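Local coordinates for Bd3459 (Bdellovibrio bacteriovorus, PDB 5CEC), which is a predatory endopeptidase of the penicillin-binding S13 peptidase family, probably cutting peptidoglycan peptides, and is held here by its ankyrin-repeat immunity protein Bd3460, at residues T354-G359 with I378-L383; K365-S370 with Q400-K405; A69-V74 with E308-V313; N42-M47 with S407-Q412; V331-A336 with S341-Y346. The protein carries 1 engineered substitution. All coordinates share one frame; numbering follows the deposited sequence.

Overall arrangement
All five contacts are built on or against one antiparallel sheet, and their centres lie between about 6 Å (interactions 1 and 2) and about 18 Å (interactions 4 and 5) apart. Strands 354-361, 364-373 and 376-385 follow one another in chain and sheet; interaction 1 spans the outer two, interaction 2 uses the middle one. Helix 394-411 covers one face through interactions 2 and 4, whereas interaction 3 brings helices 72-84 and 307-322 together over the other. Interaction 5 shapes the sheet end beyond strand 354-361. Because interaction 4 joins residues near the start and end of the modelled chain, it brackets the others. The three-layered whole carries a probable active-site cleft beside interactions 1 and 3.

Interaction 1: residues T354-G359 with I378-L383. With SO4 (sulfate ion), chain C.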
# COMPACT_ATOMS: atom_id res chain seq x y z
N THR A 354 10.07 0.32 -12.47
CA THR A 354 10.43 0.16 -11.06
C THR A 354 9.36 -0.66 -10.35
O THR A 354 8.18 -0.37 -10.46
CB THR A 354 10.59 1.54 -10.44
OG1 THR A 354 11.63 2.21 -11.13
CG2 THR A 354 10.95 1.47 -8.97
N THR A 355 9.82 -1.67 -9.62
CA THR A 355 8.97 -2.55 -8.82
C THR A 355 9.35 -2.25 -7.40
O THR A 355 10.52 -2.45 -7.04
CB THR A 355 9.19 -4.03 -9.16
OG1 THR A 355 9.06 -4.21 -10.59
CG2 THR A 355 8.23 -4.92 -8.48
N ALA A 356 8.44 -1.80 -6.56
CA ALA A 356 8.87 -1.25 -5.26
C ALA A 356 7.78 -1.30 -4.20
O ALA A 356 6.57 -1.31 -4.52
CB ALA A 356 9.36 0.18 -5.40
N LYS A 357 8.23 -1.30 -2.95
CA LYS A 357 7.40 -1.26 -1.77
C LYS A 357 7.79 -0.01 -0.98
O LYS A 357 8.94 0.25 -0.74
CB LYS A 357 7.62 -2.50 -0.90
CG LYS A 357 6.78 -2.54 0.39
CD LYS A 357 5.31 -2.87 0.11
CE LYS A 357 4.41 -2.48 1.28
NZ LYS A 357 4.18 -1.01 1.35
N THR A 358 6.78 0.74 -0.56
CA THR A 358 6.90 1.93 0.27
C THR A 358 6.82 1.63 1.76
O THR A 358 6.31 0.59 2.19
CB THR A 358 5.75 2.87 -0.09
OG1 THR A 358 4.53 2.15 -0.02
CG2 THR A 358 5.89 3.46 -1.50
N GLY A 359 7.24 2.60 2.56
CA GLY A 359 7.00 2.57 4.00
C GLY A 359 7.01 3.95 4.60
O GLY A 359 7.69 4.83 4.11
N ILE A 378 18.44 -3.69 -11.25
CA ILE A 378 19.24 -3.27 -10.10
C ILE A 378 18.35 -3.25 -8.86
O ILE A 378 17.29 -2.62 -8.85
CB ILE A 378 19.85 -1.89 -10.31
CG1 ILE A 378 20.63 -1.80 -11.62
CG2 ILE A 378 20.75 -1.50 -9.12
CD1 ILE A 378 21.06 -0.43 -11.95
N TYR A 379 18.78 -3.92 -7.78
CA TYR A 379 18.08 -3.84 -6.50
C TYR A 379 18.49 -2.57 -5.75
O TYR A 379 19.64 -2.12 -5.83
CB TYR A 379 18.45 -5.03 -5.59
CG TYR A 379 18.21 -6.38 -6.22
CD1 TYR A 379 16.95 -6.72 -6.71
CD2 TYR A 379 19.23 -7.33 -6.34
CE1 TYR A 379 16.71 -7.94 -7.30
CE2 TYR A 379 18.99 -8.56 -6.92
CZ TYR A 379 17.75 -8.86 -7.42
OH TYR A 379 17.52 -10.08 -8.02
N PHE A 380 17.54 -1.97 -5.03
CA PHE A 380 17.85 -0.80 -4.24
C PHE A 380 17.05 -0.78 -2.95
O PHE A 380 16.00 -1.41 -2.86
CB PHE A 380 17.54 0.49 -5.05
CG PHE A 380 16.08 0.77 -5.19
CD1 PHE A 380 15.41 1.49 -4.22
CD2 PHE A 380 15.34 0.25 -6.25
CE1 PHE A 380 14.05 1.71 -4.31
CE2 PHE A 380 13.99 0.45 -6.33
CZ PHE A 380 13.35 1.18 -5.37
N ALA A 381 17.55 -0.02 -2.00
CA ALA A 381 16.80 0.33 -0.79
C ALA A 381 17.21 1.70 -0.33
O ALA A 381 18.40 2.04 -0.33
CB ALA A 381 16.95 -0.69 0.31
N VAL A 382 16.20 2.50 0.03
CA VAL A 382 16.43 3.86 0.54
C VAL A 382 15.72 4.00 1.88
O VAL A 382 14.51 3.79 1.95
CB VAL A 382 15.89 4.96 -0.41
CG1 VAL A 382 16.35 6.34 0.04
CG2 VAL A 382 16.31 4.71 -1.85
N LEU A 383 16.51 4.32 2.91
CA LEU A 383 16.00 4.44 4.27
C LEU A 383 16.19 5.89 4.69
O LEU A 383 17.32 6.32 4.88
CB LEU A 383 16.72 3.49 5.22
CG LEU A 383 16.76 2.02 4.79
CD1 LEU A 383 17.56 1.21 5.79
CD2 LEU A 383 15.39 1.43 4.62
S SO4 C . 2.83 2.70 3.24
O1 SO4 C . 1.52 3.32 2.90
O2 SO4 C . 3.87 3.70 3.53
O3 SO4 C . 2.60 1.70 4.39
O4 SO4 C . 3.27 1.84 2.12
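Phe380 touches Thr354 and Ala356 across a whole strand, for strand 364-373 runs between the segments and hydrogen-bonds to the backbones of both. The tip of the ring does the work: its CZ lies 4.1 Å from Ala356 CB, and its CE2 is 4.2 Å from Thr354 CG2, the threonine side chain crossing the phenylalanine at about a right angle. Phe380 CG stands between its backbone N and carbonyl carbon (chi1 74°), which carries the ring over the intervening strand. Leu367 of that strand and Val406 and Leu409 of helix 394-411 also touch Phe380.

Further along 354-359 the chain turns polar. Lys357 NZ donates to Thr358 O (2.8 Å) and lies 3.1 Å from O4 of the sulfate, the same oxygen that Thr358 OG1 grips at a short 2.5 Å. Ser70, Ser251 and Ser360 hold the ion as well, and Thr342 OG1 also bonds Thr358 OG1. The run Lys357-Thr358-Gly359 is consistent with the K(T/S)G motif of penicillin-binding proteins. One strand thus offers methyl groups at one end and, at the other, a hydroxyl donor and a nearby ammonium group to an anion that, though probably from the crystallisation liquor, may mark where a substrate carboxylate would bind.

Interaction 2: residues K365-S370 with Q400-K405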
# COMPACT_ATOMS: atom_id res chain seq x y z
N LYS A 365 10.81 7.19 6.34
CA LYS A 365 10.16 7.03 5.05
C LYS A 365 11.09 6.14 4.25
O LYS A 365 12.31 6.40 4.20
CB LYS A 365 9.95 8.38 4.34
CG LYS A 365 8.98 8.31 3.17
CD LYS A 365 7.53 8.37 3.67
CE LYS A 365 6.52 8.24 2.53
NZ LYS A 365 6.52 6.82 2.07
N THR A 366 10.55 5.07 3.67
CA THR A 366 11.42 4.07 3.07
C THR A 366 10.87 3.60 1.73
O THR A 366 9.68 3.72 1.41
CB THR A 366 11.56 2.89 4.04
OG1 THR A 366 10.29 2.29 4.26
CG2 THR A 366 12.18 3.30 5.36
N LEU A 367 11.76 3.00 0.94
CA LEU A 367 11.42 2.39 -0.36
C LEU A 367 12.44 1.32 -0.67
O LEU A 367 13.64 1.56 -0.47
CB LEU A 367 11.43 3.45 -1.48
CG LEU A 367 10.76 3.08 -2.78
CD1 LEU A 367 9.25 3.03 -2.64
CD2 LEU A 367 11.17 4.02 -3.87
N MET A 368 12.00 0.19 -1.20
CA MET A 368 12.95 -0.80 -1.69
C MET A 368 12.34 -1.51 -2.89
O MET A 368 11.11 -1.63 -3.01
CB MET A 368 13.35 -1.79 -0.60
CG MET A 368 12.29 -2.78 -0.19
SD MET A 368 12.71 -3.83 1.22
CE MET A 368 13.67 -5.07 0.42
N GLY A 369 13.19 -2.10 -3.72
CA GLY A 369 12.70 -2.81 -4.89
C GLY A 369 13.78 -2.97 -5.93
O GLY A 369 14.99 -3.06 -5.62
N SER A 370 13.32 -3.03 -7.17
CA SER A 370 14.20 -3.12 -8.31
C SER A 370 13.87 -2.05 -9.32
O SER A 370 12.71 -1.63 -9.50
CB SER A 370 14.07 -4.50 -8.97
OG SER A 370 12.81 -4.65 -9.60
N GLN A 400 9.56 12.63 -2.00
CA GLN A 400 10.12 13.13 -3.25
C GLN A 400 11.65 13.03 -3.25
O GLN A 400 12.24 12.75 -4.30
CB GLN A 400 9.65 14.53 -3.61
CG GLN A 400 9.99 14.94 -5.06
CD GLN A 400 9.31 14.07 -6.08
OE1 GLN A 400 8.10 13.94 -6.10
NE2 GLN A 400 10.09 13.52 -7.01
N GLN A 401 12.29 13.20 -2.11
CA GLN A 401 13.74 12.98 -2.05
C GLN A 401 14.10 11.54 -2.41
O GLN A 401 15.07 11.32 -3.15
CB GLN A 401 14.32 13.36 -0.70
CG GLN A 401 14.38 14.86 -0.45
CD GLN A 401 15.04 15.21 0.86
OE1 GLN A 401 15.79 14.42 1.43
NE2 GLN A 401 14.82 16.43 1.31
N ILE A 402 13.33 10.57 -1.91
CA ILE A 402 13.55 9.18 -2.27
C ILE A 402 13.37 8.98 -3.77
O ILE A 402 14.20 8.37 -4.42
CB ILE A 402 12.61 8.24 -1.49
CG1 ILE A 402 12.95 8.25 0.02
CG2 ILE A 402 12.70 6.83 -2.05
CD1 ILE A 402 11.93 7.56 0.87
N LYS A 403 12.28 9.49 -4.32
CA LYS A 403 12.02 9.33 -5.75
C LYS A 403 13.16 9.88 -6.58
O LYS A 403 13.59 9.26 -7.56
CB LYS A 403 10.72 10.05 -6.12
CG LYS A 403 9.49 9.40 -5.55
CD LYS A 403 8.22 10.16 -5.92
CE LYS A 403 6.98 9.51 -5.35
NZ LYS A 403 5.75 10.26 -5.69
N ASN A 404 13.67 11.03 -6.18
CA ASN A 404 14.79 11.64 -6.91
C ASN A 404 16.05 10.81 -6.80
O ASN A 404 16.78 10.71 -7.78
CB ASN A 404 15.01 13.10 -6.47
CG ASN A 404 13.84 14.03 -6.87
OD1 ASN A 404 12.97 13.67 -7.65
ND2 ASN A 404 13.85 15.22 -6.37
N LYS A 405 16.29 10.21 -5.64
CA LYS A 405 17.49 9.34 -5.49
C LYS A 405 17.37 8.08 -6.36
O LYS A 405 18.35 7.64 -7.00
CB LYS A 405 17.69 8.95 -4.02
CG LYS A 405 18.19 10.08 -3.13
CD LYS A 405 18.23 9.67 -1.69
CE LYS A 405 18.55 10.80 -0.75
NZ LYS A 405 19.92 11.34 -1.03
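Ile402 meets Lys365 and Leu367 with both branches of its side chain, and its torsions set the fork. With chi1 at -67°, CG2 lies opposite the backbone N while CG1 sits beside it, and the extended second torsion (169°) sends CD1 onward to the start of the strand segment. CG2 settles on Leu367, 3.7 Å from Leu367 CB and equally close to Leu367 CD2. The other branch reaches the backbone: Ile402 CD1 is 3.5 Å from Lys365 O and 3.8 Å from Lys365 CG, the two side chains crossing at about a right angle. A single residue of the helix therefore straddles two of the strand, which alternate with Thr366 turned to the far face.

Lys365 gives only its aliphatic root to this packing. The chain bends at chi2 and chi4, and its NZ is taken by Ser360 OG and Gly359 O, near the bound sulfate. On the outward side of the helix, Gln400 NE2 donates to Asn404 OD1 (3.0 Å), one turn on.

Helix 394-411 runs over the sheet; the axes of 400-405 and 365-370 approach to 9.1 Å at 28°, running in the same general direction. Met384 of strand 376-385 also meets Ile402. Lys403 makes a salt bridge with Asp107 of Bd3460, and Gln400 bonds Asn141 of that chain, so the helix lies between the sheet and the immunity protein.

Interaction 3: residues A69-V74 with E308-V313; sequences ASISKV and EMMIKV
Val74 and Val313 mark the nearest approach of the two backbones, with their CA atoms 7.6 Å apart. Segment 69-74 winds tightly at first: Ser72 N, Lys73 N and Val74 N bond the carbonyls of Ala69, Ser70 and Ile71, each three residues back. Segment 308-313 is regular alpha helix, with Val313 N bonded to Met309 O. Ile71 and Val74 face Met310 and Val313, pairs spaced three residues apart on each side.

Ile71 CD1 lies 4.1 Å from Met310 CG and as far from Met310 SD; the bend of the methionine at chi2 (-55°) lays the sulfur against Ile71 CD1. Further on, Val74 CG1 and Val313 CG1 meet at 4.0 Å, each placed opposite its own backbone N. The polar groups of 69-74 point elsewhere. Ala69 O is held by both Ser72 N and Ser72 OG, the latter at 2.8 Å, and Lys73 NZ donates to Ser70 OG (2.7 Å) while Asn253 OD1 and Ser290 O also hold it. Ser70 and Lys73 fit the SxxK motif of the family, consistent with a nucleophilic serine and its lysine neighbour.

Met368 of strand 364-373 lies against Ile71, Val74 and Met310, while Ala381 of strand 376-385 backs Met310. The start of helix 72-84 and helix 307-322 thus lie side by side on this face of the sheet, with Lys357 of strand 354-361 beside Ser70.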
# COMPACT_ATOMS: atom_id res chain seq x y z
N ALA A 69 9.55 0.53 8.53
CA ALA A 69 8.12 0.71 8.22
C ALA A 69 7.66 -0.43 7.30
O ALA A 69 8.14 -1.56 7.44
CB ALA A 69 7.85 2.10 7.62
N SER A 70 6.78 -0.15 6.33
CA SER A 70 6.15 -1.23 5.58
C SER A 70 7.05 -1.91 4.55
O SER A 70 6.61 -2.90 3.96
CB SER A 70 4.82 -0.78 4.94
OG SER A 70 3.81 -0.63 5.93
N ILE A 71 8.29 -1.48 4.33
CA ILE A 71 9.18 -2.37 3.56
C ILE A 71 9.46 -3.67 4.30
O ILE A 71 9.83 -4.67 3.68
CB ILE A 71 10.45 -1.70 3.01
CG1 ILE A 71 11.50 -1.48 4.11
CG2 ILE A 71 10.10 -0.48 2.21
CD1 ILE A 71 12.81 -0.88 3.58
N SER A 72 9.17 -3.70 5.60
CA SER A 72 9.09 -4.96 6.33
C SER A 72 8.28 -6.02 5.59
O SER A 72 8.53 -7.22 5.70
CB SER A 72 8.41 -4.76 7.69
OG SER A 72 9.16 -3.97 8.56
N LYS A 73 7.23 -5.58 4.89
CA LYS A 73 6.34 -6.54 4.19
C LYS A 73 7.06 -7.32 3.10
O LYS A 73 6.63 -8.41 2.78
CB LYS A 73 5.08 -5.83 3.68
CG LYS A 73 4.24 -5.19 4.78
CD LYS A 73 2.93 -4.66 4.25
CE LYS A 73 2.01 -4.18 5.35
NZ LYS A 73 2.49 -2.95 6.01
N VAL A 74 8.14 -6.76 2.55
CA VAL A 74 8.91 -7.51 1.57
C VAL A 74 9.65 -8.69 2.25
O VAL A 74 9.81 -9.75 1.67
CB VAL A 74 9.89 -6.62 0.80
CG1 VAL A 74 10.62 -7.45 -0.24
CG2 VAL A 74 9.17 -5.47 0.10
N GLU A 308 21.76 -3.19 3.76
CA GLU A 308 22.32 -4.40 3.16
C GLU A 308 21.38 -5.59 3.25
O GLU A 308 21.18 -6.33 2.28
CB GLU A 308 23.68 -4.79 3.77
CG GLU A 308 24.83 -3.92 3.33
CD GLU A 308 26.19 -4.45 3.74
OE1 GLU A 308 26.28 -5.49 4.42
OE2 GLU A 308 27.19 -3.82 3.36
N MET A 309 20.74 -5.75 4.41
CA MET A 309 19.79 -6.84 4.59
C MET A 309 18.62 -6.72 3.60
O MET A 309 18.10 -7.73 3.10
CB MET A 309 19.27 -6.90 6.03
CG MET A 309 20.18 -7.63 6.99
SD MET A 309 20.43 -9.38 6.61
CE MET A 309 18.82 -9.88 6.06
N MET A 310 18.16 -5.49 3.34
CA MET A 310 17.10 -5.31 2.36
C MET A 310 17.50 -5.76 0.95
O MET A 310 16.72 -6.38 0.23
CB MET A 310 16.60 -3.86 2.40
CG MET A 310 15.96 -3.45 3.71
SD MET A 310 14.58 -4.51 4.25
CE MET A 310 15.38 -5.70 5.31
N ILE A 311 18.73 -5.47 0.55
CA ILE A 311 19.24 -5.95 -0.73
C ILE A 311 19.29 -7.48 -0.75
O ILE A 311 18.87 -8.09 -1.72
CB ILE A 311 20.61 -5.37 -1.03
CG1 ILE A 311 20.56 -3.83 -1.05
CG2 ILE A 311 21.14 -5.94 -2.35
CD1 ILE A 311 19.61 -3.25 -2.10
N LYS A 312 19.76 -8.10 0.32
CA LYS A 312 19.81 -9.56 0.39
C LYS A 312 18.44 -10.21 0.30
O LYS A 312 18.22 -11.20 -0.38
CB LYS A 312 20.52 -10.05 1.64
CG LYS A 312 22.00 -9.69 1.72
CD LYS A 312 22.60 -10.11 3.05
CE LYS A 312 22.78 -11.62 3.15
NZ LYS A 312 23.89 -12.16 2.30
N VAL A 313 17.47 -9.56 0.94
CA VAL A 313 16.09 -10.01 0.86
C VAL A 313 15.58 -9.95 -0.57
O VAL A 313 14.93 -10.90 -1.04
CB VAL A 313 15.20 -9.19 1.84
CG1 VAL A 313 13.71 -9.36 1.54
CG2 VAL A 313 15.50 -9.61 3.27

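Interaction 4: residues N42-M47 with S407-Q412; sequences NSMCHM and SQLINQ
A CH-pi contact between Leu409 and His46 fastens the last turn of helix 394-411 to strand 40-48, close to the border of the main sheet, where the strand runs between 376-385 and the short strand 57-58. Leu409 CD1 sits above the imidazole of His46, 4.0 Å from the ring centroid and 10° off its normal, squarely over the face. In His46, chi1 (70°) brings the ring toward the helix, and chi2 near -86° turns its face to Leu409. The other branch, Leu409 CD2, drops beside the ring, 4.1 Å from His46 CB and 4.3 Å from Met44 CE. Met44 reaches this far because its chain is fully extended.

Val382 of the adjoining strand also touches Met44. Cys45, between the two residues that touch the helix, turns to the opposite face of the sheet and forms the disulfide with Cys307. On the helix, Gln408 and Asn411 bond backbone carbonyls of Bd3460, those of Ala207 and Arg173 respectively.

With no hydrogen bond between the segments, the grip is apolar in character: it rests on dispersion and the weak polarity of a methyl group over an aromatic ring, and it uses both methyls of the leucine.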
# COMPACT_ATOMS: atom_id res chain seq x y z
N ASN A 42 19.14 8.10 6.10
CA ASN A 42 19.81 7.14 7.00
C ASN A 42 20.79 6.32 6.18
O ASN A 42 21.98 6.32 6.45
CB ASN A 42 18.79 6.24 7.69
CG ASN A 42 18.08 6.92 8.84
OD1 ASN A 42 18.64 7.83 9.46
ND2 ASN A 42 16.83 6.49 9.12
N SER A 43 20.29 5.62 5.16
CA SER A 43 21.16 4.87 4.25
C SER A 43 20.49 4.55 2.94
O SER A 43 19.30 4.31 2.91
CB SER A 43 21.64 3.56 4.90
OG SER A 43 22.60 2.89 4.13
N MET A 44 21.30 4.51 1.87
CA MET A 44 20.88 3.97 0.58
C MET A 44 21.92 3.01 0.09
O MET A 44 23.13 3.25 0.18
CB MET A 44 20.68 5.09 -0.46
CG MET A 44 20.27 4.58 -1.83
SD MET A 44 19.82 5.92 -2.94
CE MET A 44 19.30 5.00 -4.38
N CYS A 45 21.44 1.94 -0.49
CA CYS A 45 22.33 0.93 -1.05
C CYS A 45 21.69 0.34 -2.33
O CYS A 45 20.50 0.48 -2.57
CB CYS A 45 22.73 -0.16 0.04
SG CYS A 45 21.27 -0.95 0.77
N HIS A 46 22.51 -0.31 -3.14
CA HIS A 46 22.05 -0.93 -4.36
C HIS A 46 22.98 -2.07 -4.80
O HIS A 46 24.12 -2.13 -4.37
CB HIS A 46 21.92 0.10 -5.48
CG HIS A 46 23.20 0.65 -5.98
ND1 HIS A 46 23.85 1.70 -5.40
CD2 HIS A 46 23.98 0.25 -7.02
CE1 HIS A 46 24.95 1.97 -6.08
NE2 HIS A 46 25.06 1.09 -7.06
N MET A 47 22.51 -2.94 -5.69
CA MET A 47 23.36 -4.00 -6.23
C MET A 47 22.75 -4.45 -7.54
O MET A 47 21.55 -4.73 -7.58
CB MET A 47 23.46 -5.20 -5.28
CG MET A 47 24.46 -6.24 -5.73
SD MET A 47 24.49 -7.66 -4.65
CE MET A 47 23.00 -8.44 -5.33
N SER A 407 15.55 7.89 -9.08
CA SER A 407 15.62 8.37 -10.46
C SER A 407 17.08 8.59 -10.87
O SER A 407 17.49 8.25 -12.00
CB SER A 407 14.82 9.65 -10.63
OG SER A 407 13.47 9.41 -10.35
N GLN A 408 17.88 9.13 -9.96
CA GLN A 408 19.32 9.34 -10.21
C GLN A 408 20.00 8.01 -10.48
O GLN A 408 20.83 7.91 -11.41
CB GLN A 408 19.97 10.06 -9.02
CG GLN A 408 21.42 10.46 -9.23
CD GLN A 408 21.61 11.44 -10.39
OE1 GLN A 408 20.83 12.36 -10.59
NE2 GLN A 408 22.64 11.22 -11.17
N LEU A 409 19.68 6.99 -9.67
CA LEU A 409 20.23 5.66 -9.89
C LEU A 409 19.91 5.11 -11.28
O LEU A 409 20.78 4.53 -11.98
CB LEU A 409 19.76 4.69 -8.78
CG LEU A 409 20.20 3.23 -8.91
CD1 LEU A 409 21.72 3.09 -8.82
CD2 LEU A 409 19.54 2.40 -7.84
N ILE A 410 18.68 5.33 -11.72
CA ILE A 410 18.29 4.93 -13.06
C ILE A 410 19.06 5.71 -14.15
O ILE A 410 19.55 5.10 -15.11
CB ILE A 410 16.74 5.10 -13.24
CG1 ILE A 410 16.00 4.06 -12.41
CG2 ILE A 410 16.36 4.95 -14.72
CD1 ILE A 410 14.53 4.35 -12.26
N ASN A 411 19.19 7.02 -13.96
CA ASN A 411 19.93 7.91 -14.88
C ASN A 411 21.34 7.38 -15.09
O ASN A 411 21.85 7.35 -16.22
CB ASN A 411 20.10 9.36 -14.31
CG ASN A 411 18.83 10.20 -14.32
OD1 ASN A 411 17.84 9.88 -14.99
ND2 ASN A 411 18.88 11.33 -13.56
N GLN A 412 21.97 6.97 -13.99
CA GLN A 412 23.36 6.52 -14.00
C GLN A 412 23.55 5.12 -14.56
O GLN A 412 24.70 4.69 -14.77
CB GLN A 412 23.95 6.62 -12.61
CG GLN A 412 24.09 8.07 -12.20
CD GLN A 412 24.50 8.25 -10.76
OE1 GLN A 412 24.32 7.35 -9.93
NE2 GLN A 412 25.04 9.40 -10.45

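Interaction 5: residues V331-A336 with S341-Y346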
# COMPACT_ATOMS: atom_id res chain seq x y z
N VAL A 331 4.57 -10.16 -7.14
CA VAL A 331 4.25 -10.01 -5.73
C VAL A 331 4.41 -8.59 -5.17
O VAL A 331 4.02 -8.36 -4.03
CB VAL A 331 5.05 -10.99 -4.84
CG1 VAL A 331 4.76 -12.44 -5.25
CG2 VAL A 331 6.53 -10.69 -4.85
N MET A 332 4.96 -7.67 -5.94
CA MET A 332 5.23 -6.29 -5.52
C MET A 332 4.76 -5.33 -6.59
O MET A 332 4.58 -5.72 -7.76
CB MET A 332 6.71 -6.02 -5.29
CG MET A 332 7.24 -6.64 -4.02
SD MET A 332 9.03 -6.64 -3.90
CE MET A 332 9.29 -4.88 -3.81
N ALA A 333 4.44 -4.10 -6.17
CA ALA A 333 3.78 -3.13 -7.03
C ALA A 333 4.75 -2.53 -8.04
O ALA A 333 5.93 -2.32 -7.75
CB ALA A 333 3.21 -2.02 -6.18
N VAL A 334 4.22 -2.20 -9.21
CA VAL A 334 4.96 -1.60 -10.32
C VAL A 334 4.57 -0.13 -10.45
O VAL A 334 3.37 0.22 -10.61
CB VAL A 334 4.73 -2.36 -11.63
CG1 VAL A 334 5.53 -1.72 -12.75
CG2 VAL A 334 5.12 -3.81 -11.47
N ALA A 335 5.58 0.72 -10.35
CA ALA A 335 5.37 2.17 -10.40
C ALA A 335 4.58 2.57 -11.65
O ALA A 335 4.93 2.16 -12.79
CB ALA A 335 6.69 2.89 -10.43
N ALA A 336 3.53 3.35 -11.44
CA ALA A 336 2.64 3.89 -12.47
C ALA A 336 1.76 2.89 -13.19
O ALA A 336 0.84 3.30 -13.87
CB ALA A 336 3.40 4.77 -13.47
N SER A 341 -2.24 0.96 -6.16
CA SER A 341 -1.12 0.72 -5.26
C SER A 341 -0.53 2.02 -4.76
O SER A 341 -0.73 3.10 -5.31
CB SER A 341 -0.01 -0.10 -5.93
OG SER A 341 0.82 0.71 -6.72
N THR A 342 0.32 1.89 -3.74
CA THR A 342 0.98 3.08 -3.18
C THR A 342 2.03 3.69 -4.12
O THR A 342 2.55 4.77 -3.85
CB THR A 342 1.63 2.79 -1.83
OG1 THR A 342 2.72 1.87 -2.01
CG2 THR A 342 0.65 2.24 -0.81
N VAL A 343 2.36 2.99 -5.21
CA VAL A 343 3.28 3.52 -6.23
C VAL A 343 2.59 3.84 -7.55
O VAL A 343 3.24 4.04 -8.57
CB VAL A 343 4.51 2.63 -6.44
CG1 VAL A 343 5.33 2.61 -5.16
CG2 VAL A 343 4.14 1.24 -6.95
N GLY A 344 1.26 3.95 -7.52
CA GLY A 344 0.50 4.26 -8.72
C GLY A 344 0.87 5.58 -9.37
O GLY A 344 0.69 5.72 -10.58
N SER A 345 1.34 6.54 -8.57
CA SER A 345 1.82 7.86 -9.07
C SER A 345 3.31 8.09 -8.77
O SER A 345 3.77 9.18 -8.39
CB SER A 345 0.98 8.98 -8.50
OG SER A 345 -0.34 8.90 -8.98
N TYR A 346 4.09 7.08 -9.03
CA TYR A 346 5.55 7.22 -8.99
C TYR A 346 6.02 7.48 -10.41
O TYR A 346 6.32 6.52 -11.16
CB TYR A 346 6.21 5.97 -8.40
CG TYR A 346 6.38 6.06 -6.91
CD1 TYR A 346 5.32 6.45 -6.09
CD2 TYR A 346 7.57 5.78 -6.31
CE1 TYR A 346 5.48 6.51 -4.72
CE2 TYR A 346 7.73 5.87 -4.96
CZ TYR A 346 6.69 6.21 -4.16
OH TYR A 346 6.87 6.32 -2.81
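Two overlapping type I beta turns, Ser341-Gly344 and Val343-Tyr346, fold the chain back against the weakly bonded strand about 333-334. The turns share Val343 and Gly344, and Val343 carries most of the contact. Ala336 N donates to Val343 O at 3.0 Å, nearly straight (170°), and Tyr346 N reaches the same oxygen from the other face of its carbonyl plane, so one buried acceptor ties the turns to the chain just after the strand. Close by, Ala336 CA approaches Gly344 O at 3.3 Å in a CA-H...O contact.

Alanine methyls pack against Val343 and Tyr346. Val343 CG2 presses on Ala333 CB at 3.5 Å, a tight pairing, while CG1, opposite the carbonyl carbon at chi1 -65°, lies over the centre of the Tyr346 ring. Ala335 CB meets Tyr346 CB at 3.7 Å. Ser341 OG accepts from Val343 N (3.1 Å), which makes an ST turn; it is also bonded to Asp338 O.

Strand 354-361 flanks the whole, pairing with Ala333 and Ala335 and touching Val343 and Tyr346 through Thr358; Asn249 of helix 240-250 covers Ala333 and Ser341. Beyond the turns, the Tyr346 ring receives Lys403 of helix 394-411 in a cation-pi contact, and Ser345 bonds Asn142 of Bd3460.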